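Local coordinates for protein acylphosphatase (Bacillus subtilis, PDB 3BR8) that catalyses the hydrolysis of acyl phosphates to a carboxylate and inorganic phosphate, at residues 1-6 / 45-50; 28-33 / 51-56. One frame throughout, in Å; residues are numbered along the deposited sequence. Where two conformers were deposited one is given.

Interaction 1 (1-6 / 45-50); sequences MLQYRI and LAEGPE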
ATOM      1  N   MET A   1      12.066  10.676  -3.714  1.00 26.38           N
ATOM      2  CA  MET A   1      10.951  11.416  -3.066  1.00 24.17           C
ATOM      3  C   MET A   1      10.883  11.026  -1.577  1.00 23.10           C
ATOM      4  O   MET A   1      11.674  11.495  -0.744  1.00 24.89           O
ATOM      5  CB  MET A   1       9.628  11.107  -3.784  1.00 23.30           C
ATOM      6  CG  MET A   1       9.699  11.006  -5.321  1.00 23.69           C
ATOM      7  SD  MET A   1       8.426  11.997  -6.143  1.00 22.73           S
ATOM      8  CE  MET A   1       8.783  13.511  -5.234  1.00 16.75           C
ATOM      9  N   LEU A   2       9.933  10.165  -1.254  1.00 19.77           N
ATOM     10  CA  LEU A   2       9.956   9.419  -0.021  1.00 17.34           C
ATOM     11  C   LEU A   2       9.451   8.027  -0.385  1.00 14.54           C
ATOM     12  O   LEU A   2       8.684   7.871  -1.345  1.00 12.79           O
ATOM     13  CB  LEU A   2       9.069  10.097   1.029  1.00 18.63           C
ATOM     14  CG  LEU A   2       9.518  10.082   2.496  1.00 19.95           C
ATOM     15  CD1 LEU A   2      10.913  10.669   2.713  1.00 23.93           C
ATOM     16  CD2 LEU A   2       8.490  10.812   3.347  1.00 19.44           C
ATOM     17  N   GLN A   3       9.934   7.026   0.343  1.00 13.86           N
ATOM     18  CA  GLN A   3       9.447   5.654   0.253  1.00 13.29           C
ATOM     19  C   GLN A   3       8.787   5.285   1.579  1.00 11.58           C
ATOM     20  O   GLN A   3       9.396   5.441   2.648  1.00 12.83           O
ATOM     21  CB  GLN A   3      10.608   4.684  -0.039  1.00 14.84           C
ATOM     22  CG  GLN A   3      10.210   3.213  -0.189  1.00 15.60           C
ATOM     23  CD  GLN A   3      11.404   2.267  -0.270  1.00 17.77           C
ATOM     24  OE1 GLN A   3      11.943   2.021  -1.346  1.00 21.72           O
ATOM     25  NE2 GLN A   3      11.794   1.699   0.872  1.00 19.08           N
ATOM     26  N   TYR A   4       7.555   4.781   1.511  1.00 10.22           N
ATOM     27  CA  TYR A   4       6.921   4.179   2.681  1.00  9.57           C
ATOM     28  C   TYR A   4       6.870   2.666   2.551  1.00  9.66           C
ATOM     29  O   TYR A   4       6.512   2.133   1.500  1.00 10.10           O
ATOM     30  CB  TYR A   4       5.481   4.674   2.858  1.00  9.92           C
ATOM     31  CG  TYR A   4       5.273   6.066   3.399  1.00 10.62           C
ATOM     32  CD1 TYR A   4       3.997   6.602   3.434  1.00 10.65           C
ATOM     33  CD2 TYR A   4       6.331   6.839   3.887  1.00 10.05           C
ATOM     34  CE1 TYR A   4       3.765   7.859   3.921  1.00 11.33           C
ATOM     35  CE2 TYR A   4       6.107   8.114   4.389  1.00 11.94           C
ATOM     36  CZ  TYR A   4       4.818   8.616   4.396  1.00 11.41           C
ATOM     37  OH  TYR A   4       4.587   9.877   4.885  1.00 13.91           O
ATOM     38  N   ARG A   5       7.191   1.997   3.651  1.00 10.48           N
ATOM     39  CA  ARG A   5       6.909   0.579   3.836  1.00 11.43           C
ATOM     40  C   ARG A   5       5.716   0.461   4.772  1.00 11.11           C
ATOM     41  O   ARG A   5       5.801   0.836   5.944  1.00 12.29           O
ATOM     42  CB  ARG A   5       8.115  -0.125   4.444  1.00 13.09           C
ATOM     43  CG  ARG A   5       9.286  -0.207   3.526  1.00 14.25           C
ATOM     44  CD  ARG A   5      10.390  -0.919   4.242  1.00 16.87           C
ATOM     45  NE  ARG A   5      11.585  -1.044   3.429  1.00 20.49           N
ATOM     46  CZ  ARG A   5      12.684  -1.671   3.837  1.00 22.44           C
ATOM     47  NH1 ARG A   5      12.729  -2.219   5.049  1.00 22.86           N
ATOM     48  NH2 ARG A   5      13.740  -1.745   3.041  1.00 25.15           N
ATOM     49  N   ILE A   6       4.607  -0.052   4.251  1.00  9.94           N
ATOM     50  CA  ILE A   6       3.343  -0.125   4.976  1.00  9.82           C
ATOM     51  C   ILE A   6       2.961  -1.588   5.165  1.00  9.62           C
ATOM     52  O   ILE A   6       2.971  -2.353   4.202  1.00  9.22           O
ATOM     53  CB  ILE A   6       2.223   0.630   4.199  1.00 10.26           C
ATOM     54  CG1 ILE A   6       2.636   2.085   3.905  1.00 11.56           C
ATOM     55  CG2 ILE A   6       0.884   0.549   4.933  1.00 11.30           C
ATOM     56  CD1 ILE A   6       1.852   2.739   2.771  1.00 13.67           C
ATOM     57  N   LEU A  45       4.809  -1.334  -0.625  1.00  8.39           N
ATOM     58  CA  LEU A  45       5.928  -0.420  -0.793  1.00  8.91           C
ATOM     59  C   LEU A  45       5.447   0.673  -1.733  1.00  8.56           C
ATOM     60  O   LEU A  45       4.989   0.372  -2.842  1.00  8.56           O
ATOM     61  CB  LEU A  45       7.131  -1.160  -1.384  1.00 10.27           C
ATOM     62  CG  LEU A  45       8.481  -0.453  -1.445  1.00 13.54           C
ATOM     63  CD1 LEU A  45       8.629   0.477  -2.657  1.00 14.51           C
ATOM     64  CD2 LEU A  45       8.790   0.237  -0.129  1.00 17.98           C
ATOM     65  N   ALA A  46       5.515   1.927  -1.293  1.00  8.84           N
ATOM     66  CA  ALA A  46       5.037   3.027  -2.124  1.00  8.49           C
ATOM     67  C   ALA A  46       6.037   4.179  -2.115  1.00  9.22           C
ATOM     68  O   ALA A  46       6.522   4.571  -1.051  1.00  9.88           O
ATOM     69  CB  ALA A  46       3.674   3.501  -1.653  1.00  9.05           C
ATOM     70  N   GLU A  47       6.314   4.731  -3.292  1.00  9.39           N
ATOM     71  CA  GLU A  47       7.296   5.789  -3.509  0.50 11.03           C
ATOM     72  C   GLU A  47       6.591   6.922  -4.266  1.00 10.06           C
ATOM     73  O   GLU A  47       5.953   6.706  -5.265  1.00  9.70           O
ATOM     74  CB  GLU A  47       8.504   5.299  -4.324  0.50 12.17           C
ATOM     75  CG  GLU A  47       9.284   4.126  -3.715  0.50 15.39           C
ATOM     76  CD  GLU A  47      10.535   3.726  -4.502  0.50 17.22           C
ATOM     77  OE1 GLU A  47      10.724   4.193  -5.649  0.50 19.59           O
ATOM     78  OE2 GLU A  47      11.347   2.942  -3.964  0.50 20.47           O
ATOM     79  N   GLY A  48       6.796   8.155  -3.813  1.00  9.65           N
ATOM     80  CA  GLY A  48       6.231   9.308  -4.515  1.00 10.42           C
ATOM     81  C   GLY A  48       6.309  10.560  -3.661  1.00 10.54           C
ATOM     82  O   GLY A  48       6.986  10.567  -2.616  1.00 11.40           O
ATOM     83  N   PRO A  49       5.628  11.632  -4.099  1.00 11.19           N
ATOM     84  CA  PRO A  49       5.601  12.865  -3.329  1.00 11.77           C
ATOM     85  C   PRO A  49       4.846  12.714  -2.021  1.00 10.69           C
ATOM     86  O   PRO A  49       3.927  11.892  -1.898  1.00 10.06           O
ATOM     87  CB  PRO A  49       4.869  13.851  -4.246  1.00 12.36           C
ATOM     88  CG  PRO A  49       4.821  13.216  -5.593  1.00 13.06           C
ATOM     89  CD  PRO A  49       4.867  11.742  -5.358  1.00 10.90           C
ATOM     90  N   GLU A  50       5.236  13.520  -1.050  1.00 11.34           N
ATOM     91  CA  GLU A  50       4.701  13.420   0.289  1.00 11.73           C
ATOM     92  C   GLU A  50       3.172  13.600   0.365  1.00 11.07           C
ATOM     93  O   GLU A  50       2.500  12.889   1.123  1.00 10.24           O
ATOM     94  CB  GLU A  50       5.458  14.397   1.196  1.00 13.66           C
ATOM     95  CG  GLU A  50       6.930  13.983   1.500  1.00 16.16           C
ATOM     96  CD  GLU A  50       7.982  14.397   0.430  1.00 18.23           C
ATOM     97  OE1 GLU A  50       7.642  14.936  -0.656  1.00 16.34           O
ATOM     98  OE2 GLU A  50       9.193  14.183   0.701  1.00 19.23           O
TER
HETATM   99  O   HOH W   1       4.287  11.835   3.043  1.00 20.97           O

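Interaction 2 (28-33 / 51-56); sequences RKLAGW and NALQSF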
ATOM      1  N   ARG A  28      -2.846   7.986  -7.372  1.00  7.59           N
ATOM      2  CA  ARG A  28      -1.949   8.911  -6.700  1.00  7.61           C
ATOM      3  C   ARG A  28      -0.537   8.925  -7.283  1.00  7.64           C
ATOM      4  O   ARG A  28       0.352   9.575  -6.745  1.00  7.49           O
ATOM      5  CB  ARG A  28      -1.962   8.632  -5.195  1.00  6.91           C
ATOM      6  CG  ARG A  28      -3.358   8.767  -4.631  1.00  7.93           C
ATOM      7  CD  ARG A  28      -3.466   8.512  -3.125  1.00  8.50           C
ATOM      8  NE  ARG A  28      -4.890   8.397  -2.822  1.00  8.84           N
ATOM      9  CZ  ARG A  28      -5.723   9.423  -2.664  1.00  9.61           C
ATOM     10  NH1 ARG A  28      -5.285  10.684  -2.638  1.00  9.71           N
ATOM     11  NH2 ARG A  28      -7.024   9.170  -2.519  1.00 12.09           N
ATOM     12  N   LYS A  29      -0.360   8.239  -8.410  1.00  7.78           N
ATOM     13  CA  LYS A  29       0.906   8.189  -9.166  1.00  8.66           C
ATOM     14  C   LYS A  29       2.096   7.733  -8.312  1.00  8.91           C
ATOM     15  O   LYS A  29       3.194   8.275  -8.399  1.00 10.29           O
ATOM     16  CB  LYS A  29       1.175   9.508  -9.923  1.00  9.46           C
ATOM     17  CG  LYS A  29       0.038   9.872 -10.880  1.00  8.83           C
ATOM     18  CD  LYS A  29       0.313  11.165 -11.664  1.00 11.11           C
ATOM     19  CE  LYS A  29      -0.892  11.599 -12.494  1.00 11.19           C
ATOM     20  NZ  LYS A  29      -0.561  12.777 -13.378  1.00 13.42           N
ATOM     21  N   LEU A  30       1.849   6.721  -7.489  1.00  8.08           N
ATOM     22  CA  LEU A  30       2.874   6.129  -6.644  1.00  8.53           C
ATOM     23  C   LEU A  30       3.439   4.877  -7.301  1.00  8.79           C
ATOM     24  O   LEU A  30       2.721   4.150  -7.990  1.00  9.16           O
ATOM     25  CB  LEU A  30       2.278   5.785  -5.277  1.00  8.24           C
ATOM     26  CG  LEU A  30       1.677   6.960  -4.509  1.00  8.63           C
ATOM     27  CD1 LEU A  30       1.005   6.440  -3.250  1.00  9.33           C
ATOM     28  CD2 LEU A  30       2.749   7.977  -4.174  1.00  9.14           C
ATOM     29  N   ALA A  31       4.724   4.629  -7.080  1.00  8.76           N
ATOM     30  CA  ALA A  31       5.378   3.431  -7.612  1.00  9.41           C
ATOM     31  C   ALA A  31       5.723   2.460  -6.481  1.00  9.52           C
ATOM     32  O   ALA A  31       5.904   2.865  -5.336  1.00 10.21           O
ATOM     33  CB  ALA A  31       6.619   3.811  -8.382  1.00 10.78           C
ATOM     34  N   GLY A  32       5.798   1.175  -6.797  1.00  9.60           N
ATOM     35  CA  GLY A  32       6.077   0.166  -5.787  1.00  9.59           C
ATOM     36  C   GLY A  32       5.248  -1.076  -6.015  1.00  8.34           C
ATOM     37  O   GLY A  32       5.039  -1.489  -7.165  1.00  8.99           O
ATOM     38  N   TRP A  33       4.759  -1.677  -4.933  1.00  8.48           N
ATOM     39  CA  TRP A  33       4.008  -2.921  -5.047  1.00  8.14           C
ATOM     40  C   TRP A  33       3.145  -3.197  -3.822  1.00  7.78           C
ATOM     41  O   TRP A  33       3.313  -2.582  -2.763  1.00  7.31           O
ATOM     42  CB  TRP A  33       4.947  -4.125  -5.297  1.00  9.81           C
ATOM     43  CG  TRP A  33       5.826  -4.499  -4.099  1.00  9.78           C
ATOM     44  CD1 TRP A  33       5.474  -5.282  -3.019  1.00 11.26           C
ATOM     45  CD2 TRP A  33       7.187  -4.117  -3.885  1.00 11.98           C
ATOM     46  NE1 TRP A  33       6.536  -5.395  -2.151  1.00 12.31           N
ATOM     47  CE2 TRP A  33       7.601  -4.700  -2.660  1.00 11.45           C
ATOM     48  CE3 TRP A  33       8.101  -3.348  -4.612  1.00 12.72           C
ATOM     49  CZ2 TRP A  33       8.889  -4.528  -2.149  1.00 13.48           C
ATOM     50  CZ3 TRP A  33       9.380  -3.170  -4.104  1.00 14.12           C
ATOM     51  CH2 TRP A  33       9.763  -3.761  -2.882  1.00 13.70           C
ATOM     52  N   ASN A  51       2.605  14.517  -0.421  1.00 10.64           N
ATOM     53  CA  ASN A  51       1.150  14.708  -0.381  1.00 10.87           C
ATOM     54  C   ASN A  51       0.365  13.482  -0.853  1.00  9.74           C
ATOM     55  O   ASN A  51      -0.636  13.086  -0.240  1.00  9.51           O
ATOM     56  CB  ASN A  51       0.687  16.005  -1.092  1.00 11.45           C
ATOM     57  CG  ASN A  51       1.174  16.134  -2.545  1.00 12.10           C
ATOM     58  OD1 ASN A  51       1.604  15.164  -3.174  1.00 10.79           O
ATOM     59  ND2 ASN A  51       1.061  17.353  -3.091  1.00 11.81           N
ATOM     60  N   ALA A  52       0.865  12.864  -1.917  1.00  8.85           N
ATOM     61  CA  ALA A  52       0.331  11.619  -2.447  1.00  8.17           C
ATOM     62  C   ALA A  52       0.475  10.458  -1.460  1.00  8.18           C
ATOM     63  O   ALA A  52      -0.468   9.688  -1.254  1.00  7.34           O
ATOM     64  CB  ALA A  52       1.005  11.295  -3.793  1.00  8.76           C
ATOM     65  N   LEU A  53       1.648  10.337  -0.840  1.00  7.59           N
ATOM     66  CA  LEU A  53       1.886   9.270   0.112  1.00  7.69           C
ATOM     67  C   LEU A  53       1.013   9.393   1.348  1.00  7.52           C
ATOM     68  O   LEU A  53       0.461   8.400   1.824  1.00  7.85           O
ATOM     69  CB  LEU A  53       3.357   9.229   0.538  1.00  8.40           C
ATOM     70  CG  LEU A  53       4.368   8.615  -0.432  1.00  9.04           C
ATOM     71  CD1 LEU A  53       5.774   8.840   0.085  1.00  9.75           C
ATOM     72  CD2 LEU A  53       4.109   7.121  -0.652  1.00  9.56           C
ATOM     73  N   GLN A  54       0.903  10.600   1.900  1.00  7.87           N
ATOM     74  CA  GLN A  54       0.093  10.796   3.098  1.00  8.59           C
ATOM     75  C   GLN A  54      -1.376  10.506   2.830  1.00  8.23           C
ATOM     76  O   GLN A  54      -2.031   9.814   3.612  1.00  8.42           O
ATOM     77  CB  GLN A  54       0.263  12.216   3.628  1.00  8.96           C
ATOM     78  CG  GLN A  54      -0.524  12.480   4.907  1.00  9.06           C
ATOM     79  CD  GLN A  54      -0.312  13.867   5.466  1.00  9.90           C
ATOM     80  OE1 GLN A  54      -1.175  14.398   6.172  1.00 12.65           O
ATOM     81  NE2 GLN A  54       0.835  14.465   5.170  1.00 11.18           N
ATOM     82  N   SER A  55      -1.905  11.048   1.732  1.00  7.92           N
ATOM     83  CA  SER A  55      -3.293  10.790   1.371  1.00  8.63           C
ATOM     84  C   SER A  55      -3.525   9.313   1.023  1.00  8.05           C
ATOM     85  O   SER A  55      -4.584   8.767   1.338  1.00  8.52           O
ATOM     86  CB  SER A  55      -3.755  11.731   0.249  1.00  9.63           C
ATOM     87  OG  SER A  55      -3.003  11.575  -0.941  1.00  9.48           O
ATOM     88  N   PHE A  56      -2.535   8.661   0.413  1.00  7.61           N
ATOM     89  CA  PHE A  56      -2.603   7.213   0.152  1.00  7.31           C
ATOM     90  C   PHE A  56      -2.777   6.396   1.436  1.00  7.68           C
ATOM     91  O   PHE A  56      -3.624   5.495   1.481  1.00  8.26           O
ATOM     92  CB  PHE A  56      -1.333   6.804  -0.586  1.00  7.34           C
ATOM     93  CG  PHE A  56      -1.185   5.324  -0.864  1.00  6.18           C
ATOM     94  CD1 PHE A  56      -1.983   4.676  -1.803  1.00  6.41           C
ATOM     95  CD2 PHE A  56      -0.153   4.603  -0.266  1.00  7.41           C
ATOM     96  CE1 PHE A  56      -1.782   3.328  -2.086  1.00  7.19           C
ATOM     97  CE2 PHE A  56       0.051   3.254  -0.552  1.00  6.80           C
ATOM     98  CZ  PHE A  56      -0.760   2.617  -1.471  1.00  6.91           C
TER

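Interaction 1 (1-6 / 45-50)
Tyr4 and Ala46 form an antiparallel hydrogen-bonded pair between strands 2-6 and 45-48: Tyr4 N gives a bond of 2.8 Å to Ala46 O, and Ala46 N returns one of 3.0 Å to Tyr4 O. Gly48 N also reaches Leu2 O, at 3.1 Å. The non-hydrogen-bonded pairs Gln3-Glu47 and Arg5-Leu45 flank Tyr4-Ala46 and bring CA-H groups onto the same carbonyls, as where Glu47 CA lies 3.3 Å from Leu2 O. Side chains of Gln3, Arg5, Leu45 and Glu47 share one face. There Gln3, with CG anti to its backbone N (chi1 -179°), crosses Leu45 at about a right angle, and Leu45 CD2 touches Gln3 CG at 3.3 Å. Gln3 also runs side by side with Glu47, pointing the same way with amide and carboxylate nearly coplanar; Glu47 OE2 accepts a hydrogen bond from Glu81 N, and OE1 a weak one from His83 N. On the opposite face the Tyr4 side chain touches Leu53 and Val57 of helix 50-62, and a water lies 2.7 Å from Tyr4 OH and donates to Glu50 O. At the chain start the bent Met1 side chain lays SD 3.7 Å from CD of Pro49, the N-cap residue of that helix. Strands 2-9 and 42-48 are adjacent inner strands with helix 50-62 over one face, in the 4-1-3-2 strand order of the ferredoxin-like acylphosphatase fold.

Interaction 2 (28-33 / 51-56)
Leu30 points its two methyls at different parts of helix 51-56. CD1 sits over one face of the Phe56 ring, 3.8 Å from the ring centroid and offset toward the CG rim, a CH-pi contact; CD2 meets Ala52 CB at 3.8 Å and Leu53 CD2 at 3.9 Å. Phe56 has CG anti to its backbone N (chi1 176°), which sets CG beside the carbonyl carbon and against Leu30 CD1; its side chain also touches Ile44 and Ala46 of the sheet and Val21 of helix 17-27. Arg28 approaches from another side: its CD lies at the ring edge, near the ring plane, and packs 3.6 Å from Phe56 CA. Its chain is extended as far as NE; the turn at chi4 (-80°) then sets CZ so that Ser55 O stands 4.1 Å above the guanidinium plane. NH1 reaches Ser55 OG at 3.0 Å, a weak bond with an angle of only 122° at the hydrogen. Nearer the backbone, Ala52 CB rests 3.5 Å from Arg28 O. Leu30 bridges the Phe56 ring and the Ala52 and Leu53 side chains, so the join rests mainly on apolar packing; the bent Arg28-Ser55 bond probably adds little, the arginine's charge probably being offset largely by the salt bridge from NE to Glu24.

In the fold
Interactions 1 and 2 have centres about 6 Å apart and lie on the same side of the chain's centre. Their segments alternate along the chain: 1-6, 28-33, 45-50, then 51-56. Strand 42-48 sits between strands 2-9 and 31-36 in the mixed sheet, so it is shared: probable hydrogen bonds run from Glu47 N to Ala31 O and from Leu45 N to Trp33 O. The same strand leads into helix 50-62, whose Leu53 packs on Leu2 and Gly48. Interaction 1 joins strands within the sheet; interaction 2 ties that helix to the link between helix 17-27 and strand 31-36, which carry the active-site residues Arg18 and Asn36. The side chains of Arg18 and Phe56 are about 10 Å apart.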